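Local coordinates for nucleotidyl transferase AbiEii/AbiGii toxin family protein (Mycobacterium tuberculosis, PDB 6Y56) that is MenT4, a nucleotidyltransferase toxin of a toxin-antitoxin system that probably inactivates tRNA acceptor stems, at residues Val199-Val204 and Ala268-Trp273; Asp210-Arg215 and Cys276-Arg281. One frame throughout, in Å; residues are numbered along the deposited sequence.

Both contacts use helix 196-212 and pack against it successive parts of the chain near its C-terminal end: contact 1 the short helix 268-273, contact 2 the loop 276-281 that leads into helix 281-292. Their centres lie about 13 Å apart, on the same side of the chain's centre, and each is partly buried. In contact 1 a buried glutamate reaches between two arginines and waters, with a small apolar patch beside it. Contact 2, toward the C-terminal end of helix 196-212, buries Val211 and Cys276 and sets its ion pairs at the surface, on exposed Asp213 and Glu278 and partly exposed Arg281. The two sites meet where Arg272 CG lies 3.3 Å from His280 NE2.

Contact 1: Val199-Val204 and Ala268-Trp273; sequences VRRLWV and ADEQRW
Glu270 reaches from helix 268-273 to Arg200 and Arg201 on helix 196-212, and its buried carboxylate carries the charged part of the contact. Arg201 NE donates to Glu270 OE2 over 2.7 Å in a nearly straight bond (171°), on the anti side of the oxygen, with the guanidinium and carboxylate planes almost perpendicular. The arginine gets there by bending at chi2 (59°), which folds CD back, and again at chi3. Glu270 OE1 faces the edge of the Arg200 guanidinium in a longer salt bridge, 3.6 Å from Arg200 NE. Arg200 also donates from NH1 to Phe262 O, while Arg201 NH1 has a second acidic partner in Asp267.

Waters bridge the charged groups. One lies 2.6 Å from Glu270 OE2 and accepts from Arg200 NE; another accepts from Arg201 NH1 and donates to Asp269 OD2, spanning the 4.7 Å between those two atoms.

Arg201 also meets an aromatic ring: Trp273 points the CZ3 corner of its edge at one guanidinium face, 3.6 Å from Arg201 NH2, with the two planes again almost perpendicular. Trp273 NE1 is turned to Glu283 instead.

The apolar part is small. Val204 CG1 lies 4.0 Å from Trp273 CB and also touches the backbone oxygen of Glu270, while CG2 faces Glu270 CB.

The segment axes run nearly parallel, 22° apart and 10.3 Å at closest approach; between them lies an Arg-Glu-Arg salt-bridge network, with waters, that joins helix 268-273 to helix 196-212 in this helical part of the AbiEii-type toxin.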
ATOM      1  N   VAL A 199      -8.614   3.560 -14.241  1.00 11.90           N
ATOM      2  CA  VAL A 199      -7.575   4.131 -13.386  1.00 11.60           C
ATOM      3  C   VAL A 199      -7.655   5.653 -13.397  1.00 11.62           C
ATOM      4  O   VAL A 199      -7.584   6.304 -12.344  1.00 11.65           O
ATOM      5  CB  VAL A 199      -6.180   3.621 -13.794  1.00 11.66           C
ATOM      6  CG1 VAL A 199      -5.095   4.434 -13.082  1.00 12.16           C
ATOM      7  CG2 VAL A 199      -6.032   2.165 -13.425  1.00 13.02           C
ATOM      8  N   ARG A 200      -7.853   6.251 -14.573  1.00 12.12           N
ATOM      9  CA  ARG A 200      -7.917   7.704 -14.656  1.00 12.25           C
ATOM     10  C   ARG A 200      -9.134   8.246 -13.920  1.00 12.38           C
ATOM     11  O   ARG A 200      -9.034   9.245 -13.190  1.00 11.76           O
ATOM     12  CB  ARG A 200      -7.945   8.117 -16.126  1.00 11.79           C
ATOM     13  CG  ARG A 200      -8.043   9.617 -16.373  1.00 13.47           C
ATOM     14  CD  ARG A 200      -7.955   9.953 -17.867  1.00 16.20           C
ATOM     15  NE  ARG A 200      -8.986   9.259 -18.625  1.00 18.60           N
ATOM     16  CZ  ARG A 200      -8.775   8.489 -19.687  1.00 18.26           C
ATOM     17  NH1 ARG A 200      -7.562   8.311 -20.191  1.00 19.04           N
ATOM     18  NH2 ARG A 200      -9.810   7.906 -20.269  1.00 22.45           N
ATOM     19  N   ARG A 201     -10.292   7.607 -14.106  1.00 12.17           N
ATOM     20  CA  ARG A 201     -11.509   8.021 -13.414  1.00 11.32           C
ATOM     21  C   ARG A 201     -11.343   7.908 -11.909  1.00 11.99           C
ATOM     22  O   ARG A 201     -11.633   8.857 -11.167  1.00 11.19           O
ATOM     23  CB  ARG A 201     -12.696   7.188 -13.915  1.00 13.21           C
ATOM     24  CG  ARG A 201     -14.006   7.369 -13.147  1.00 14.98           C
ATOM     25  CD  ARG A 201     -14.486   8.808 -13.156  1.00 14.11           C
ATOM     26  NE  ARG A 201     -14.700   9.329 -14.505  1.00 15.91           N
ATOM     27  CZ  ARG A 201     -15.889   9.441 -15.092  1.00 15.60           C
ATOM     28  NH1 ARG A 201     -15.976   9.960 -16.312  1.00 16.96           N
ATOM     29  NH2 ARG A 201     -16.988   9.045 -14.463  1.00 17.89           N
ATOM     30  N   LEU A 202     -10.846   6.767 -11.441  1.00 11.34           N
ATOM     31  CA  LEU A 202     -10.656   6.570 -10.009  1.00 13.20           C
ATOM     32  C   LEU A 202      -9.646   7.556  -9.443  1.00 11.59           C
ATOM     33  O   LEU A 202      -9.818   8.036  -8.320  1.00 12.19           O
ATOM     34  CB  LEU A 202     -10.207   5.136  -9.731  1.00 13.90           C
ATOM     35  CG  LEU A 202     -11.290   4.073  -9.819  1.00 16.46           C
ATOM     36  CD1 LEU A 202     -10.644   2.702  -9.729  1.00 18.30           C
ATOM     37  CD2 LEU A 202     -12.280   4.277  -8.691  1.00 20.05           C
ATOM     38  N   TRP A 203      -8.577   7.854 -10.193  1.00 11.03           N
ATOM     39  CA  TRP A 203      -7.580   8.826  -9.744  1.00 11.33           C
ATOM     40  C   TRP A 203      -8.230  10.174  -9.456  1.00 11.39           C
ATOM     41  O   TRP A 203      -8.034  10.761  -8.386  1.00 10.76           O
ATOM     42  CB  TRP A 203      -6.489   8.967 -10.810  1.00 11.27           C
ATOM     43  CG  TRP A 203      -5.470  10.033 -10.553  1.00 12.14           C
ATOM     44  CD1 TRP A 203      -4.671  10.164  -9.457  1.00 13.25           C
ATOM     45  CD2 TRP A 203      -5.132  11.110 -11.429  1.00 12.56           C
ATOM     46  NE1 TRP A 203      -3.845  11.251  -9.608  1.00 14.44           N
ATOM     47  CE2 TRP A 203      -4.111  11.855 -10.806  1.00 12.65           C
ATOM     48  CE3 TRP A 203      -5.595  11.517 -12.679  1.00 14.58           C
ATOM     49  CZ2 TRP A 203      -3.539  12.989 -11.394  1.00 14.69           C
ATOM     50  CZ3 TRP A 203      -5.032  12.631 -13.262  1.00 15.53           C
ATOM     51  CH2 TRP A 203      -4.013  13.357 -12.616  1.00 16.00           C
ATOM     52  N   VAL A 204      -9.036  10.668 -10.393  1.00 10.50           N
ATOM     53  CA  VAL A 204      -9.691  11.957 -10.191  1.00 12.26           C
ATOM     54  C   VAL A 204     -10.599  11.914  -8.971  1.00 11.95           C
ATOM     55  O   VAL A 204     -10.624  12.851  -8.165  1.00 11.84           O
ATOM     56  CB  VAL A 204     -10.455  12.382 -11.459  1.00 12.48           C
ATOM     57  CG1 VAL A 204     -11.275  13.654 -11.201  1.00 13.61           C
ATOM     58  CG2 VAL A 204      -9.483  12.589 -12.596  1.00 14.48           C
ATOM     59  N   ALA A 268     -14.858  15.376 -20.043  1.00 16.86           N
ATOM     60  CA  ALA A 268     -15.451  16.629 -19.586  1.00 17.86           C
ATOM     61  C   ALA A 268     -15.813  16.569 -18.104  1.00 16.01           C
ATOM     62  O   ALA A 268     -15.589  17.538 -17.363  1.00 16.51           O
ATOM     63  CB  ALA A 268     -16.672  16.985 -20.441  1.00 20.97           C
ATOM     64  N   ASP A 269     -16.360  15.438 -17.650  1.00 16.83           N
ATOM     65  CA  ASP A 269     -16.729  15.307 -16.242  1.00 16.48           C
ATOM     66  C   ASP A 269     -15.492  15.343 -15.349  1.00 16.22           C
ATOM     67  O   ASP A 269     -15.455  16.074 -14.353  1.00 14.82           O
ATOM     68  CB  ASP A 269     -17.500  14.007 -16.019  1.00 17.49           C
ATOM     69  CG  ASP A 269     -18.925  14.060 -16.561  1.00 23.41           C
ATOM     70  OD1 ASP A 269     -19.470  15.168 -16.758  1.00 21.95           O
ATOM     71  OD2 ASP A 269     -19.497  12.967 -16.778  1.00 28.44           O
ATOM     72  N   GLU A 270     -14.454  14.592 -15.722  1.00 13.60           N
ATOM     73  CA  GLU A 270     -13.214  14.571 -14.952  1.00 13.93           C
ATOM     74  C   GLU A 270     -12.591  15.957 -14.856  1.00 14.15           C
ATOM     75  O   GLU A 270     -12.082  16.347 -13.796  1.00 14.28           O
ATOM     76  CB  GLU A 270     -12.260  13.553 -15.583  1.00 14.11           C
ATOM     77  CG  GLU A 270     -12.728  12.122 -15.312  1.00 15.39           C
ATOM     78  CD  GLU A 270     -12.186  11.074 -16.265  1.00 16.88           C
ATOM     79  OE1 GLU A 270     -11.452  11.403 -17.222  1.00 15.90           O
ATOM     80  OE2 GLU A 270     -12.508   9.884 -16.052  1.00 16.17           O
ATOM     81  N   GLN A 271     -12.632  16.722 -15.952  1.00 14.37           N
ATOM     82  CA  GLN A 271     -12.073  18.071 -15.931  1.00 14.58           C
ATOM     83  C   GLN A 271     -12.842  18.985 -14.990  1.00 15.33           C
ATOM     84  O   GLN A 271     -12.247  19.850 -14.336  1.00 17.42           O
ATOM     85  CB  GLN A 271     -12.058  18.642 -17.346  1.00 15.50           C
ATOM     86  CG  GLN A 271     -11.067  17.938 -18.244  1.00 15.93           C
ATOM     87  CD  GLN A 271     -10.951  18.584 -19.606  1.00 15.70           C
ATOM     88  OE1 GLN A 271     -11.023  19.814 -19.742  1.00 17.32           O
ATOM     89  NE2 GLN A 271     -10.755  17.760 -20.632  1.00 18.41           N
ATOM     90  N   ARG A 272     -14.162  18.819 -14.919  1.00 15.36           N
ATOM     91  CA  ARG A 272     -14.958  19.574 -13.960  1.00 17.01           C
ATOM     92  C   ARG A 272     -14.611  19.170 -12.530  1.00 15.69           C
ATOM     93  O   ARG A 272     -14.401  20.028 -11.658  1.00 16.26           O
ATOM     94  CB  ARG A 272     -16.440  19.336 -14.250  1.00 16.06           C
ATOM     95  CG  ARG A 272     -17.390  20.056 -13.312  1.00 22.06           C
ATOM     96  CD  ARG A 272     -18.841  20.028 -13.825  1.00 21.18           C
ATOM     97  NE  ARG A 272     -19.431  18.701 -13.734  1.00 21.30           N
ATOM     98  CZ  ARG A 272     -19.529  17.860 -14.756  1.00 22.08           C
ATOM     99  NH1 ARG A 272     -19.084  18.213 -15.955  1.00 24.00           N
ATOM    100  NH2 ARG A 272     -20.073  16.664 -14.580  1.00 24.06           N
ATOM    101  N   TRP A 273     -14.531  17.862 -12.272  1.00 13.15           N
ATOM    102  CA  TRP A 273     -14.293  17.403 -10.909  1.00 14.10           C
ATOM    103  C   TRP A 273     -12.898  17.759 -10.434  1.00 17.01           C
ATOM    104  O   TRP A 273     -12.687  17.924  -9.225  1.00 16.24           O
ATOM    105  CB  TRP A 273     -14.543  15.903 -10.814  1.00 14.54           C
ATOM    106  CG  TRP A 273     -15.951  15.558 -11.151  1.00 15.81           C
ATOM    107  CD1 TRP A 273     -17.046  16.351 -10.991  1.00 15.85           C
ATOM    108  CD2 TRP A 273     -16.414  14.337 -11.725  1.00 14.69           C
ATOM    109  NE1 TRP A 273     -18.176  15.696 -11.435  1.00 16.81           N
ATOM    110  CE2 TRP A 273     -17.808  14.458 -11.900  1.00 14.95           C
ATOM    111  CE3 TRP A 273     -15.781  13.155 -12.128  1.00 14.07           C
ATOM    112  CZ2 TRP A 273     -18.583  13.430 -12.440  1.00 15.82           C
ATOM    113  CZ3 TRP A 273     -16.549  12.137 -12.668  1.00 16.19           C
ATOM    114  CH2 TRP A 273     -17.938  12.284 -12.815  1.00 16.04           C
TER
HETATM  115  O   HOH W   1     -11.629   7.968 -17.653  1.00 18.88           O
HETATM  116  O   HOH W   2     -11.608  10.151 -19.818  1.00 26.69           O
HETATM  117  O   HOH W   3     -18.973  10.357 -16.555  1.00 30.60           O
HETATM  118  O   HOH W   4     -17.815  10.742 -18.844  1.00 38.37           O

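Contact 2: Asp210-Arg215 and Cys276-Arg281; sequences DVVDDR and CDERHR
The guanidinium of Arg281 has carboxylates at its edge and in its plane: Asp213, beside the C-terminal part of helix 196-212, and Glu278 from its own loop. In the same loop, His280 NE2 lies over the centre of one face of the Arg279 guanidinium, with Asp277 OD2 at its edge. Asp213 meets Arg281 tip to tip, the two planes only 23° apart, so that NH2 donates to OD1 (2.8 Å) and NH1 to OD2 (3.0 Å), each oxygen using its syn lone pair. Arg281 NE donates to Glu278 OE2 over 2.9 Å in a straight bond (179°). Gripped by Asp213 at NH1 and NH2 and by Glu278 at NE, the guanidinium is fixed in its plane, and its charge probably offsets the two acids; Asp213 OD1 and Glu278 OE1 lie 4.8 Å apart.

Val212 CG1 approaches the guanidinium obliquely, 3.6 Å from Arg281 NH2. Its CG2 presses on the backbone carbonyl of Cys276, 3.3 Å from O, which also accepts from Arg219. Deeper in, Val211 CG1 packs against Cys276 CB at 3.6 Å.

Asp277 OD1 accepts from Arg279 N, an Asx turn inside the loop, and the end-on Arg-Asp salt bridge ties the start of helix 281-292 to the C-terminal part of helix 196-212.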
ATOM      1  N   ASP A 210      -9.446  13.381  -1.369  1.00 13.54           N
ATOM      2  CA  ASP A 210      -8.244  13.748  -0.628  1.00 13.79           C
ATOM      3  C   ASP A 210      -8.200  15.243  -0.352  1.00 13.08           C
ATOM      4  O   ASP A 210      -7.878  15.667   0.770  1.00 14.09           O
ATOM      5  CB  ASP A 210      -7.005  13.359  -1.430  1.00 16.03           C
ATOM      6  CG  ASP A 210      -6.785  11.855  -1.511  1.00 18.62           C
ATOM      7  OD1 ASP A 210      -7.424  11.096  -0.754  1.00 20.57           O
ATOM      8  OD2 ASP A 210      -5.946  11.452  -2.349  1.00 19.91           O
ATOM      9  N   VAL A 211      -8.526  16.054  -1.359  1.00 11.64           N
ATOM     10  CA  VAL A 211      -8.486  17.507  -1.234  1.00 12.87           C
ATOM     11  C   VAL A 211      -9.693  18.017  -0.456  1.00 14.25           C
ATOM     12  O   VAL A 211      -9.549  18.763   0.517  1.00 14.87           O
ATOM     13  CB  VAL A 211      -8.398  18.152  -2.630  1.00 12.89           C
ATOM     14  CG1 VAL A 211      -8.549  19.680  -2.543  1.00 13.60           C
ATOM     15  CG2 VAL A 211      -7.082  17.793  -3.296  1.00 13.61           C
ATOM     16  N   VAL A 212     -10.906  17.665  -0.899  1.00 12.96           N
ATOM     17  CA  VAL A 212     -12.115  18.274  -0.348  1.00 15.27           C
ATOM     18  C   VAL A 212     -12.372  17.788   1.066  1.00 17.55           C
ATOM     19  O   VAL A 212     -12.699  18.577   1.964  1.00 19.31           O
ATOM     20  CB  VAL A 212     -13.322  18.010  -1.264  1.00 16.17           C
ATOM     21  CG1 VAL A 212     -14.615  18.502  -0.605  1.00 19.61           C
ATOM     22  CG2 VAL A 212     -13.119  18.673  -2.612  1.00 16.94           C
ATOM     23  N   ASP A 213     -12.253  16.487   1.289  1.00 16.18           N
ATOM     24  CA  ASP A 213     -12.599  15.940   2.592  1.00 16.97           C
ATOM     25  C   ASP A 213     -11.407  15.784   3.522  1.00 17.74           C
ATOM     26  O   ASP A 213     -11.517  16.100   4.712  1.00 21.05           O
ATOM     27  CB  ASP A 213     -13.354  14.615   2.450  1.00 19.95           C
ATOM     28  CG  ASP A 213     -14.771  14.816   1.919  1.00 21.88           C
ATOM     29  OD1 ASP A 213     -15.377  15.878   2.207  1.00 27.46           O
ATOM     30  OD2 ASP A 213     -15.270  13.922   1.211  1.00 27.38           O
ATOM     31  N   ASP A 214     -10.265  15.342   2.995  1.00 15.85           N
ATOM     32  CA  ASP A 214      -9.078  15.126   3.867  1.00 16.53           C
ATOM     33  C   ASP A 214      -8.174  16.364   3.921  1.00 14.36           C
ATOM     34  O   ASP A 214      -7.230  16.345   4.714  1.00 16.08           O
ATOM     35  CB  ASP A 214      -8.317  13.857   3.480  1.00 17.08           C
ATOM     36  CG  ASP A 214      -9.126  12.592   3.703  1.00 21.96           C
ATOM     37  OD1 ASP A 214     -10.216  12.686   4.296  1.00 27.11           O
ATOM     38  OD2 ASP A 214      -8.660  11.531   3.268  1.00 27.01           O
ATOM     39  N   ARG A 215      -8.460  17.383   3.106  1.00 13.67           N
ATOM     40  CA  ARG A 215      -7.669  18.649   3.076  1.00 13.23           C
ATOM     41  C   ARG A 215      -6.186  18.360   2.808  1.00 12.91           C
ATOM     42  O   ARG A 215      -5.336  19.077   3.337  1.00 14.16           O
ATOM     43  CB  ARG A 215      -7.890  19.466   4.354  1.00 15.06           C
ATOM     44  CG  ARG A 215      -9.354  19.752   4.648  1.00 15.13           C
ATOM     45  CD  ARG A 215      -9.562  20.251   6.064  1.00 27.77           C
ATOM     46  NE  ARG A 215     -10.692  21.159   6.163  1.00 35.22           N
ATOM     47  CZ  ARG A 215     -10.985  21.862   7.248  1.00 39.72           C
ATOM     48  NH1 ARG A 215     -10.234  21.746   8.329  1.00 43.41           N
ATOM     49  NH2 ARG A 215     -12.026  22.674   7.246  1.00 41.18           N
ATOM     50  N   CYS A 276     -11.853  20.143  -7.587  1.00 15.52           N
ATOM     51  CA  CYS A 276     -11.917  19.818  -6.159  1.00 15.50           C
ATOM     52  C   CYS A 276     -12.823  20.799  -5.413  1.00 17.74           C
ATOM     53  O   CYS A 276     -12.443  21.416  -4.411  1.00 18.61           O
ATOM     54  CB  CYS A 276     -10.527  19.707  -5.524  1.00 15.80           C
ATOM     55  SG  CYS A 276      -9.481  18.463  -6.303  1.00 16.86           S
ATOM     56  N   ASP A 277     -14.044  20.926  -5.920  1.00 17.21           N
ATOM     57  CA  ASP A 277     -15.042  21.860  -5.420  1.00 21.54           C
ATOM     58  C   ASP A 277     -16.143  21.070  -4.724  1.00 20.45           C
ATOM     59  O   ASP A 277     -16.682  20.114  -5.294  1.00 18.87           O
ATOM     60  CB  ASP A 277     -15.630  22.659  -6.587  1.00 23.35           C
ATOM     61  CG  ASP A 277     -16.429  23.870  -6.137  1.00 28.95           C
ATOM     62  OD1 ASP A 277     -17.127  23.799  -5.103  1.00 25.76           O
ATOM     63  OD2 ASP A 277     -16.357  24.903  -6.839  1.00 37.64           O
ATOM     64  N   GLU A 278     -16.474  21.480  -3.496  1.00 21.55           N
ATOM     65  CA  GLU A 278     -17.525  20.827  -2.723  1.00 22.70           C
ATOM     66  C   GLU A 278     -18.844  20.754  -3.484  1.00 19.77           C
ATOM     67  O   GLU A 278     -19.626  19.819  -3.279  1.00 20.42           O
ATOM     68  CB  GLU A 278     -17.703  21.578  -1.399  1.00 26.08           C
ATOM     69  CG  GLU A 278     -19.022  21.334  -0.691  1.00 29.13           C
ATOM     70  CD  GLU A 278     -19.067  19.975  -0.035  1.00 27.92           C
ATOM     71  OE1 GLU A 278     -17.998  19.504   0.410  1.00 29.91           O
ATOM     72  OE2 GLU A 278     -20.162  19.371   0.019  1.00 29.54           O
ATOM     73  N   ARG A 279     -19.103  21.706  -4.382  1.00 19.57           N
ATOM     74  CA  ARG A 279     -20.386  21.729  -5.074  1.00 20.59           C
ATOM     75  C   ARG A 279     -20.604  20.504  -5.949  1.00 22.11           C
ATOM     76  O   ARG A 279     -21.746  20.228  -6.328  1.00 22.72           O
ATOM     77  CB  ARG A 279     -20.536  22.993  -5.919  1.00 22.72           C
ATOM     78  CG  ARG A 279     -19.567  23.093  -7.084  1.00 29.27           C
ATOM     79  CD  ARG A 279     -19.627  24.478  -7.714  1.00 35.39           C
ATOM     80  NE  ARG A 279     -19.745  24.411  -9.167  1.00 38.68           N
ATOM     81  CZ  ARG A 279     -18.726  24.582 -10.004  1.00 40.79           C
ATOM     82  NH1 ARG A 279     -17.517  24.839  -9.528  1.00 42.61           N
ATOM     83  NH2 ARG A 279     -18.918  24.499 -11.317  1.00 37.97           N
ATOM     84  N   HIS A 280     -19.545  19.767  -6.279  1.00 18.69           N
ATOM     85  CA  HIS A 280     -19.663  18.579  -7.110  1.00 17.17           C
ATOM     86  C   HIS A 280     -19.813  17.294  -6.310  1.00 15.24           C
ATOM     87  O   HIS A 280     -19.749  16.212  -6.904  1.00 15.97           O
ATOM     88  CB  HIS A 280     -18.483  18.478  -8.085  1.00 16.86           C
ATOM     89  CG  HIS A 280     -18.369  19.640  -9.019  1.00 19.59           C
ATOM     90  ND1 HIS A 280     -17.202  20.353  -9.176  1.00 20.27           N
ATOM     91  CD2 HIS A 280     -19.279  20.219  -9.838  1.00 20.66           C
ATOM     92  CE1 HIS A 280     -17.393  21.321 -10.056  1.00 21.58           C
ATOM     93  NE2 HIS A 280     -18.645  21.261 -10.474  1.00 23.61           N
ATOM     94  N   ARG A 281     -20.053  17.382  -4.995  1.00 15.34           N
ATOM     95  CA  ARG A 281     -20.073  16.187  -4.155  1.00 14.89           C
ATOM     96  C   ARG A 281     -21.056  15.142  -4.669  1.00 15.62           C
ATOM     97  O   ARG A 281     -20.730  13.953  -4.731  1.00 16.15           O
ATOM     98  CB  ARG A 281     -20.406  16.537  -2.709  1.00 16.12           C
ATOM     99  CG  ARG A 281     -20.437  15.301  -1.818  1.00 18.78           C
ATOM    100  CD  ARG A 281     -20.607  15.643  -0.344  1.00 21.09           C
ATOM    101  NE  ARG A 281     -19.587  16.569   0.135  1.00 21.79           N
ATOM    102  CZ  ARG A 281     -18.402  16.203   0.606  1.00 23.40           C
ATOM    103  NH1 ARG A 281     -18.072  14.923   0.662  1.00 21.29           N
ATOM    104  NH2 ARG A 281     -17.543  17.126   1.022  1.00 23.24           N
TER